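Local atomic coordinates of enterotoxin type A (Staphylococcus aureus, PDB entry 1DYQ), a protein that activates T cells as a superantigen by binding MHC class II molecules, in part through a zinc ion, and T-cell receptors, and causes staphylococcal food poisoning. Residues A[120-133]-A[222-234]. The protein carries 3 engineered substitutions. Numbering follows the deposited sequence.
With ZN (zinc ion), chain B.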
ATOM      1  N   LEU A 120     -10.894  16.549   0.327  1.00 20.15           N
ATOM      2  CA  LEU A 120     -11.894  16.792   1.381  1.00 23.27           C
ATOM      3  C   LEU A 120     -11.593  18.091   2.103  1.00 23.65           C
ATOM      4  O   LEU A 120     -10.433  18.406   2.386  1.00 24.58           O
ATOM      5  CB  LEU A 120     -11.829  15.620   2.390  1.00 19.89           C
ATOM      6  CG  LEU A 120     -12.432  14.308   1.884  1.00 23.13           C
ATOM      7  CD1 LEU A 120     -12.002  13.156   2.780  1.00 22.90           C
ATOM      8  CD2 LEU A 120     -13.944  14.407   1.786  1.00 23.84           C
ATOM      9  N   THR A 121     -12.658  18.781   2.555  1.00 28.05           N
ATOM     10  CA  THR A 121     -12.442  19.996   3.363  1.00 29.27           C
ATOM     11  C   THR A 121     -11.967  19.608   4.765  1.00 27.80           C
ATOM     12  O   THR A 121     -11.060  20.241   5.315  1.00 30.48           O
ATOM     13  CB  THR A 121     -13.712  20.847   3.469  1.00 32.93           C
ATOM     14  OG1 THR A 121     -14.263  21.082   2.157  1.00 34.56           O
ATOM     15  CG2 THR A 121     -13.395  22.199   4.102  1.00 34.63           C
ATOM     16  N   GLU A 122     -12.525  18.540   5.302  1.00 25.50           N
ATOM     17  CA  GLU A 122     -12.115  18.004   6.591  1.00 24.49           C
ATOM     18  C   GLU A 122     -11.329  16.696   6.341  1.00 21.75           C
ATOM     19  O   GLU A 122     -11.836  15.828   5.648  1.00 20.67           O
ATOM     20  CB  GLU A 122     -13.339  17.713   7.477  1.00 24.37           C
ATOM     21  CG  GLU A 122     -13.015  17.294   8.890  1.00 29.11           C
ATOM     22  CD  GLU A 122     -14.162  16.734   9.696  1.00 32.26           C
ATOM     23  OE1 GLU A 122     -14.015  16.640  10.946  1.00 31.59           O
ATOM     24  OE2 GLU A 122     -15.203  16.344   9.134  1.00 35.21           O
ATOM     25  N   GLU A 123     -10.151  16.614   6.916  1.00 21.90           N
ATOM     26  CA  GLU A 123      -9.373  15.357   6.830  1.00 21.88           C
ATOM     27  C   GLU A 123     -10.199  14.202   7.368  1.00 21.73           C
ATOM     28  O   GLU A 123     -10.854  14.340   8.417  1.00 21.15           O
ATOM     29  CB  GLU A 123      -8.069  15.510   7.590  1.00 23.35           C
ATOM     30  CG  GLU A 123      -7.256  14.231   7.745  1.00 28.50           C
ATOM     31  CD  GLU A 123      -5.889  14.511   8.342  1.00 30.21           C
ATOM     32  OE1 GLU A 123      -5.822  15.073   9.456  1.00 32.25           O
ATOM     33  OE2 GLU A 123      -4.878  14.198   7.681  1.00 31.76           O
ATOM     34  N   LYS A 124     -10.270  13.105   6.628  1.00 19.34           N
ATOM     35  CA  LYS A 124     -11.028  11.941   7.058  1.00 20.28           C
ATOM     36  C   LYS A 124     -10.172  11.004   7.899  1.00 20.13           C
ATOM     37  O   LYS A 124      -9.135  10.509   7.447  1.00 20.34           O
ATOM     38  CB  LYS A 124     -11.585  11.170   5.844  1.00 18.85           C
ATOM     39  CG  LYS A 124     -12.282   9.874   6.214  1.00 19.76           C
ATOM     40  CD  LYS A 124     -13.590  10.162   6.979  1.00 20.89           C
ATOM     41  CE  LYS A 124     -14.104   8.898   7.638  1.00 23.92           C
ATOM     42  NZ  LYS A 124     -15.528   8.956   8.037  1.00 25.77           N
ATOM     43  N   LYS A 125     -10.569  10.826   9.153  1.00 18.42           N
ATOM     44  CA  LYS A 125      -9.941   9.816  10.016  1.00 17.89           C
ATOM     45  C   LYS A 125     -10.699   8.506   9.808  1.00 17.20           C
ATOM     46  O   LYS A 125     -11.947   8.492   9.803  1.00 18.11           O
ATOM     47  CB  LYS A 125      -9.985  10.255  11.469  1.00 18.01           C
ATOM     48  CG  LYS A 125      -9.216  11.517  11.777  1.00 20.46           C
ATOM     49  CD  LYS A 125      -9.301  11.894  13.254  1.00 24.81           C
ATOM     50  CE  LYS A 125      -8.676  13.260  13.492  1.00 26.37           C
ATOM     51  NZ  LYS A 125      -8.770  13.666  14.929  1.00 27.24           N
ATOM     52  N   VAL A 126     -10.003   7.469   9.359  1.00 15.40           N
ATOM     53  CA  VAL A 126     -10.651   6.209   9.024  1.00 16.86           C
ATOM     54  C   VAL A 126     -10.699   5.310  10.257  1.00 17.71           C
ATOM     55  O   VAL A 126      -9.682   4.824  10.706  1.00 18.98           O
ATOM     56  CB  VAL A 126      -9.899   5.447   7.902  1.00 16.30           C
ATOM     57  CG1 VAL A 126     -10.606   4.149   7.602  1.00 15.95           C
ATOM     58  CG2 VAL A 126      -9.823   6.346   6.657  1.00 18.58           C
ATOM     59  N   PRO A 127     -11.900   5.128  10.801  1.00 17.84           N
ATOM     60  CA  PRO A 127     -12.026   4.296  12.006  1.00 19.07           C
ATOM     61  C   PRO A 127     -11.532   2.882  11.729  1.00 17.85           C
ATOM     62  O   PRO A 127     -11.743   2.333  10.638  1.00 15.67           O
ATOM     63  CB  PRO A 127     -13.508   4.328  12.305  1.00 20.93           C
ATOM     64  CG  PRO A 127     -14.052   5.506  11.591  1.00 19.38           C
ATOM     65  CD  PRO A 127     -13.183   5.639  10.324  1.00 18.07           C
ATOM     66  N   ILE A 128     -10.849   2.305  12.704  1.00 16.86           N
ATOM     67  CA  ILE A 128     -10.384   0.941  12.654  1.00 16.66           C
ATOM     68  C   ILE A 128     -10.995   0.069  13.759  1.00 15.14           C
ATOM     69  O   ILE A 128     -10.861   0.426  14.946  1.00 20.07           O
ATOM     70  CB  ILE A 128      -8.840   0.851  12.783  1.00 18.05           C
ATOM     71  CG1 ILE A 128      -8.190   1.556  11.593  1.00 19.80           C
ATOM     72  CG2 ILE A 128      -8.428  -0.622  12.823  1.00 18.41           C
ATOM     73  CD1 ILE A 128      -6.778   2.015  11.815  1.00 19.76           C
ATOM     74  N   ASN A 129     -11.587  -1.029  13.377  1.00 16.06           N
ATOM     75  CA  ASN A 129     -11.987  -2.059  14.372  1.00 15.96           C
ATOM     76  C   ASN A 129     -10.862  -3.116  14.364  1.00 17.09           C
ATOM     77  O   ASN A 129     -10.635  -3.725  13.320  1.00 17.43           O
ATOM     78  CB  ASN A 129     -13.280  -2.722  13.965  1.00 18.24           C
ATOM     79  CG  ASN A 129     -14.449  -1.747  13.815  1.00 16.60           C
ATOM     80  OD1 ASN A 129     -15.120  -1.735  12.789  1.00 20.07           O
ATOM     81  ND2 ASN A 129     -14.640  -0.920  14.821  1.00 17.81           N
ATOM     82  N   LEU A 130     -10.190  -3.282  15.484  1.00 15.79           N
ATOM     83  CA  LEU A 130      -9.116  -4.267  15.550  1.00 15.50           C
ATOM     84  C   LEU A 130      -9.426  -5.315  16.637  1.00 18.68           C
ATOM     85  O   LEU A 130      -9.699  -4.937  17.777  1.00 19.44           O
ATOM     86  CB  LEU A 130      -7.772  -3.613  15.826  1.00 16.67           C
ATOM     87  CG  LEU A 130      -6.541  -4.523  15.739  1.00 17.83           C
ATOM     88  CD1 LEU A 130      -5.339  -3.716  15.259  1.00 19.02           C
ATOM     89  CD2 LEU A 130      -6.186  -5.094  17.127  1.00 16.89           C
ATOM     90  N   TRP A 131      -9.318  -6.557  16.267  1.00 17.61           N
ATOM     91  CA  TRP A 131      -9.458  -7.666  17.225  1.00 19.52           C
ATOM     92  C   TRP A 131      -8.129  -8.425  17.293  1.00 20.29           C
ATOM     93  O   TRP A 131      -7.522  -8.679  16.246  1.00 18.25           O
ATOM     94  CB  TRP A 131     -10.579  -8.594  16.821  1.00 19.49           C
ATOM     95  CG  TRP A 131     -11.962  -8.020  16.934  1.00 20.45           C
ATOM     96  CD1 TRP A 131     -12.775  -8.080  18.026  1.00 21.12           C
ATOM     97  CD2 TRP A 131     -12.706  -7.344  15.913  1.00 19.31           C
ATOM     98  NE1 TRP A 131     -13.979  -7.474  17.758  1.00 20.96           N
ATOM     99  CE2 TRP A 131     -13.975  -7.029  16.451  1.00 18.26           C
ATOM    100  CE3 TRP A 131     -12.451  -6.991  14.583  1.00 19.25           C
ATOM    101  CZ2 TRP A 131     -14.940  -6.354  15.738  1.00 19.67           C
ATOM    102  CZ3 TRP A 131     -13.417  -6.319  13.868  1.00 21.51           C
ATOM    103  CH2 TRP A 131     -14.669  -6.004  14.444  1.00 19.41           C
ATOM    104  N   LEU A 132      -7.702  -8.753  18.501  1.00 20.29           N
ATOM    105  CA  LEU A 132      -6.510  -9.597  18.693  1.00 21.25           C
ATOM    106  C   LEU A 132      -6.935 -10.873  19.448  1.00 22.34           C
ATOM    107  O   LEU A 132      -7.408 -10.750  20.592  1.00 22.07           O
ATOM    108  CB  LEU A 132      -5.459  -8.859  19.462  1.00 19.89           C
ATOM    109  CG  LEU A 132      -4.243  -9.655  19.983  1.00 22.21           C
ATOM    110  CD1 LEU A 132      -3.399 -10.117  18.792  1.00 23.30           C
ATOM    111  CD2 LEU A 132      -3.435  -8.766  20.913  1.00 23.88           C
ATOM    112  N   ASP A 133      -6.900 -11.998  18.790  1.00 21.72           N
ATOM    113  CA  ASP A 133      -7.412 -13.256  19.372  1.00 22.98           C
ATOM    114  C   ASP A 133      -8.844 -13.060  19.841  1.00 24.27           C
ATOM    115  O   ASP A 133      -9.250 -13.506  20.919  1.00 23.84           O
ATOM    116  CB  ASP A 133      -6.519 -13.744  20.496  1.00 22.05           C
ATOM    117  CG  ASP A 133      -5.127 -14.161  20.014  1.00 22.21           C
ATOM    118  OD1 ASP A 133      -5.045 -14.879  19.005  1.00 23.26           O
ATOM    119  OD2 ASP A 133      -4.153 -13.759  20.678  1.00 23.84           O
ATOM    120  N   SER A 222     -13.796   7.018   0.432  1.00 15.41           N
ATOM    121  CA  SER A 222     -13.432   7.062   1.846  1.00 15.67           C
ATOM    122  C   SER A 222     -14.654   7.427   2.694  1.00 17.60           C
ATOM    123  O   SER A 222     -14.572   7.334   3.913  1.00 18.40           O
ATOM    124  CB  SER A 222     -12.292   8.049   2.084  1.00 17.38           C
ATOM    125  OG  SER A 222     -12.701   9.361   1.695  1.00 17.46           O
ATOM    126  N   GLU A 223     -15.692   7.948   2.044  1.00 18.70           N
ATOM    127  CA  GLU A 223     -16.845   8.431   2.671  1.00 21.67           C
ATOM    128  C   GLU A 223     -17.548   7.195   3.303  1.00 21.52           C
ATOM    129  O   GLU A 223     -17.931   6.198   2.766  1.00 21.93           O
ATOM    130  CB  GLU A 223     -17.888   9.128   1.882  1.00 25.14           C
ATOM    131  CG  GLU A 223     -18.984   9.796   2.721  1.00 33.43           C
ATOM    132  CD  GLU A 223     -19.996  10.569   1.921  1.00 37.88           C
ATOM    133  OE1 GLU A 223     -20.403  10.122   0.824  1.00 42.30           O
ATOM    134  OE2 GLU A 223     -20.445  11.644   2.398  1.00 40.41           O
ATOM    135  N   ASN A 224     -17.683   7.458   4.572  1.00 24.64           N
ATOM    136  CA  ASN A 224     -18.229   6.590   5.560  1.00 24.44           C
ATOM    137  C   ASN A 224     -17.549   5.260   5.686  1.00 25.35           C
ATOM    138  O   ASN A 224     -18.235   4.296   6.153  1.00 25.50           O
ATOM    139  CB  ASN A 224     -19.706   6.329   5.354  1.00 29.85           C
ATOM    140  CG  ASN A 224     -20.523   7.573   5.154  1.00 34.71           C
ATOM    141  OD1 ASN A 224     -21.267   7.686   4.162  1.00 38.35           O
ATOM    142  ND2 ASN A 224     -20.404   8.530   6.053  1.00 35.87           N
ATOM    143  N   MET A 225     -16.338   5.078   5.259  1.00 19.05           N
ATOM    144  CA  MET A 225     -15.723   3.725   5.286  1.00 19.43           C
ATOM    145  C   MET A 225     -14.993   3.502   6.575  1.00 15.10           C
ATOM    146  O   MET A 225     -14.754   4.389   7.390  1.00 19.45           O
ATOM    147  CB  MET A 225     -14.758   3.706   4.095  1.00 20.32           C
ATOM    148  CG  MET A 225     -13.957   2.448   3.933  1.00 25.60           C
ATOM    149  SD  MET A 225     -12.173   2.608   4.381  1.00 27.95           S
ATOM    150  CE  MET A 225     -11.855   4.128   3.503  1.00 10.71           C
ATOM    151  N   HIS A 226     -14.659   2.212   6.826  1.00 14.11           N
ATOM    152  CA  HIS A 226     -13.771   1.959   7.984  1.00 14.66           C
ATOM    153  C   HIS A 226     -12.940   0.709   7.658  1.00 12.13           C
ATOM    154  O   HIS A 226     -13.151   0.097   6.625  1.00 13.29           O
ATOM    155  CB  HIS A 226     -14.565   1.782   9.273  1.00 14.19           C
ATOM    156  CG  HIS A 226     -15.431   0.573   9.241  1.00 14.04           C
ATOM    157  ND1 HIS A 226     -16.735   0.587   8.824  1.00 14.33           N
ATOM    158  CD2 HIS A 226     -15.130  -0.727   9.521  1.00 15.37           C
ATOM    159  CE1 HIS A 226     -17.241  -0.628   8.839  1.00 14.52           C
ATOM    160  NE2 HIS A 226     -16.292  -1.404   9.265  1.00 18.91           N
ATOM    161  N   ILE A 227     -11.995   0.416   8.530  1.00 11.63           N
ATOM    162  CA  ILE A 227     -11.086  -0.712   8.315  1.00 12.50           C
ATOM    163  C   ILE A 227     -11.277  -1.717   9.478  1.00 11.26           C
ATOM    164  O   ILE A 227     -11.322  -1.280  10.614  1.00 14.38           O
ATOM    165  CB  ILE A 227      -9.637  -0.180   8.323  1.00 13.55           C
ATOM    166  CG1 ILE A 227      -9.395   0.551   6.972  1.00 14.66           C
ATOM    167  CG2 ILE A 227      -8.646  -1.326   8.472  1.00 15.13           C
ATOM    168  CD1 ILE A 227      -8.112   1.375   6.973  1.00 14.66           C
ATOM    169  N   ASP A 228     -11.227  -2.978   9.111  1.00 12.04           N
ATOM    170  CA  ASP A 228     -11.273  -4.049  10.103  1.00 12.24           C
ATOM    171  C   ASP A 228      -9.972  -4.861  10.042  1.00 12.93           C
ATOM    172  O   ASP A 228      -9.547  -5.224   8.954  1.00 13.52           O
ATOM    173  CB  ASP A 228     -12.420  -5.035   9.853  1.00 13.08           C
ATOM    174  CG  ASP A 228     -13.754  -4.339   9.813  1.00 11.87           C
ATOM    175  OD1 ASP A 228     -14.106  -3.583  10.729  1.00 13.83           O
ATOM    176  OD2 ASP A 228     -14.344  -4.500   8.714  1.00 15.82           O
ATOM    177  N   ILE A 229      -9.412  -5.082  11.211  1.00 12.20           N
ATOM    178  CA  ILE A 229      -8.165  -5.848  11.313  1.00 12.36           C
ATOM    179  C   ILE A 229      -8.372  -7.004  12.294  1.00 14.98           C
ATOM    180  O   ILE A 229      -8.836  -6.733  13.424  1.00 16.03           O
ATOM    181  CB  ILE A 229      -7.022  -4.932  11.760  1.00 14.02           C
ATOM    182  CG1 ILE A 229      -6.738  -3.889  10.628  1.00 13.52           C
ATOM    183  CG2 ILE A 229      -5.748  -5.750  11.973  1.00 14.75           C
ATOM    184  CD1 ILE A 229      -5.738  -2.843  11.037  1.00 13.87           C
ATOM    185  N   TYR A 230      -8.104  -8.189  11.864  1.00 15.36           N
ATOM    186  CA  TYR A 230      -8.198  -9.400  12.701  1.00 15.74           C
ATOM    187  C   TYR A 230      -6.797 -10.018  12.834  1.00 16.59           C
ATOM    188  O   TYR A 230      -6.227 -10.416  11.810  1.00 16.38           O
ATOM    189  CB  TYR A 230      -9.130 -10.412  12.032  1.00 17.17           C
ATOM    190  CG  TYR A 230     -10.472  -9.851  11.626  1.00 20.86           C
ATOM    191  CD1 TYR A 230     -10.669  -9.284  10.370  1.00 19.06           C
ATOM    192  CD2 TYR A 230     -11.553  -9.858  12.516  1.00 21.43           C
ATOM    193  CE1 TYR A 230     -11.877  -8.736  10.009  1.00 20.98           C
ATOM    194  CE2 TYR A 230     -12.777  -9.333  12.145  1.00 20.70           C
ATOM    195  CZ  TYR A 230     -12.933  -8.780  10.903  1.00 22.01           C
ATOM    196  OH  TYR A 230     -14.143  -8.228  10.516  1.00 21.66           O
ATOM    197  N   LEU A 231      -6.287 -10.067  14.044  1.00 14.39           N
ATOM    198  CA  LEU A 231      -4.960 -10.616  14.307  1.00 14.24           C
ATOM    199  C   LEU A 231      -5.103 -11.826  15.277  1.00 18.34           C
ATOM    200  O   LEU A 231      -5.957 -11.787  16.144  1.00 17.02           O
ATOM    201  CB  LEU A 231      -4.063  -9.599  14.956  1.00 14.78           C
ATOM    202  CG  LEU A 231      -3.923  -8.218  14.273  1.00 16.29           C
ATOM    203  CD1 LEU A 231      -3.082  -7.311  15.122  1.00 15.71           C
ATOM    204  CD2 LEU A 231      -3.301  -8.441  12.886  1.00 16.81           C
ATOM    205  N   TYR A 232      -4.286 -12.820  15.013  1.00 16.75           N
ATOM    206  CA  TYR A 232      -4.316 -14.040  15.866  1.00 18.23           C
ATOM    207  C   TYR A 232      -2.889 -14.401  16.254  1.00 20.64           C
ATOM    208  O   TYR A 232      -1.978 -14.309  15.439  1.00 18.56           O
ATOM    209  CB  TYR A 232      -4.949 -15.185  15.092  1.00 18.49           C
ATOM    210  CG  TYR A 232      -6.320 -14.866  14.526  1.00 20.23           C
ATOM    211  CD1 TYR A 232      -6.432 -14.265  13.269  1.00 19.69           C
ATOM    212  CD2 TYR A 232      -7.473 -15.073  15.260  1.00 21.26           C
ATOM    213  CE1 TYR A 232      -7.660 -13.908  12.762  1.00 21.03           C
ATOM    214  CE2 TYR A 232      -8.714 -14.743  14.743  1.00 22.28           C
ATOM    215  CZ  TYR A 232      -8.799 -14.159  13.495  1.00 22.41           C
ATOM    216  OH  TYR A 232     -10.026 -13.810  12.976  1.00 23.28           O
ATOM    217  N   THR A 233      -2.710 -14.887  17.499  1.00 19.44           N
ATOM    218  CA  THR A 233      -1.385 -15.280  17.949  1.00 22.43           C
ATOM    219  C   THR A 233      -1.107 -16.765  17.798  1.00 22.72           C
ATOM    220  O   THR A 233      -0.115 -17.275  18.354  1.00 24.84           O
ATOM    221  CB  THR A 233      -1.097 -14.828  19.383  1.00 23.48           C
ATOM    222  OG1 THR A 233      -2.102 -15.364  20.262  1.00 23.71           O
ATOM    223  CG2 THR A 233      -1.065 -13.319  19.486  1.00 22.62           C
ATOM    224  N   SER A 234      -1.922 -17.473  17.071  1.00 23.41           N
ATOM    225  CA  SER A 234      -1.743 -18.865  16.741  1.00 26.84           C
ATOM    226  C   SER A 234      -2.461 -19.185  15.428  1.00 27.62           C
ATOM    227  O   SER A 234      -2.424 -20.354  15.014  1.00 28.56           O
ATOM    228  CB  SER A 234      -2.267 -19.783  17.844  1.00 27.45           C
ATOM    229  OG  SER A 234      -3.605 -19.473  18.155  1.00 29.88           O
ATOM    230  OXT SER A 234      -3.125 -18.260  14.905  1.00 26.61           O
TER
HETATM  231 ZN    ZN B 234     -16.313  -3.602   8.936  1.00 15.96          ZN
HETATM  232  O   HOH W   1     -16.278   6.383   8.460  1.00 28.91           O
HETATM  233  O   HOH W   2     -17.024  10.057   6.008  1.00 29.23           O
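The rings of Trp-131 and Tyr-230 run side by side in nearly parallel planes, slid so far that they barely overlap: the centroid of the indole six-membered ring lies 5.1 Å from that of the phenol, and CE3 of Trp-131 comes 3.4 Å from CE2 of Tyr-230. At the indole edge, near its plane, lie Asp-228 OD1 and Ile-229 O. Paired residues of parallel strands put their side chains on the same face of the sheet, as Trp-131 and Tyr-230 do here in strands 128-132 and 226-232 of the beta-grasp domain. Six backbone hydrogen bonds join the two segments, from Ile-227 N to Pro-127 O through Asp-133 N to Leu-231 O.

The aromatic face also carries the zinc site. His-226 NE2 and Asp-228 OD2 each bind zinc at 2.2 Å, with Asp-228 CG in the plane of the imidazole at its edge; His-188 supplies the third protein ligand, on the neighbouring strand 182-188. The ion serves the zinc-dependent one of the toxin's two MHC class II sites. On the opposite face Ile-128, Leu-130, Ile-227 and Ile-229 form an apolar layer, Leu-130 reaching helix 153-168.

Ahead of the paired strands, two waters connect the Lys-124 ammonium to Met-225 O and Asn-224 N. At the far end, with CG beside its own backbone N (chi1 -66°), Asp-133 grips Thr-233 twice: OD1 accepts a hydrogen bond from Thr-233 N (2.8 Å) and OD2 one from OG1 of Thr-233 (2.6 Å), both on the syn side and both 21° out of the carboxylate plane.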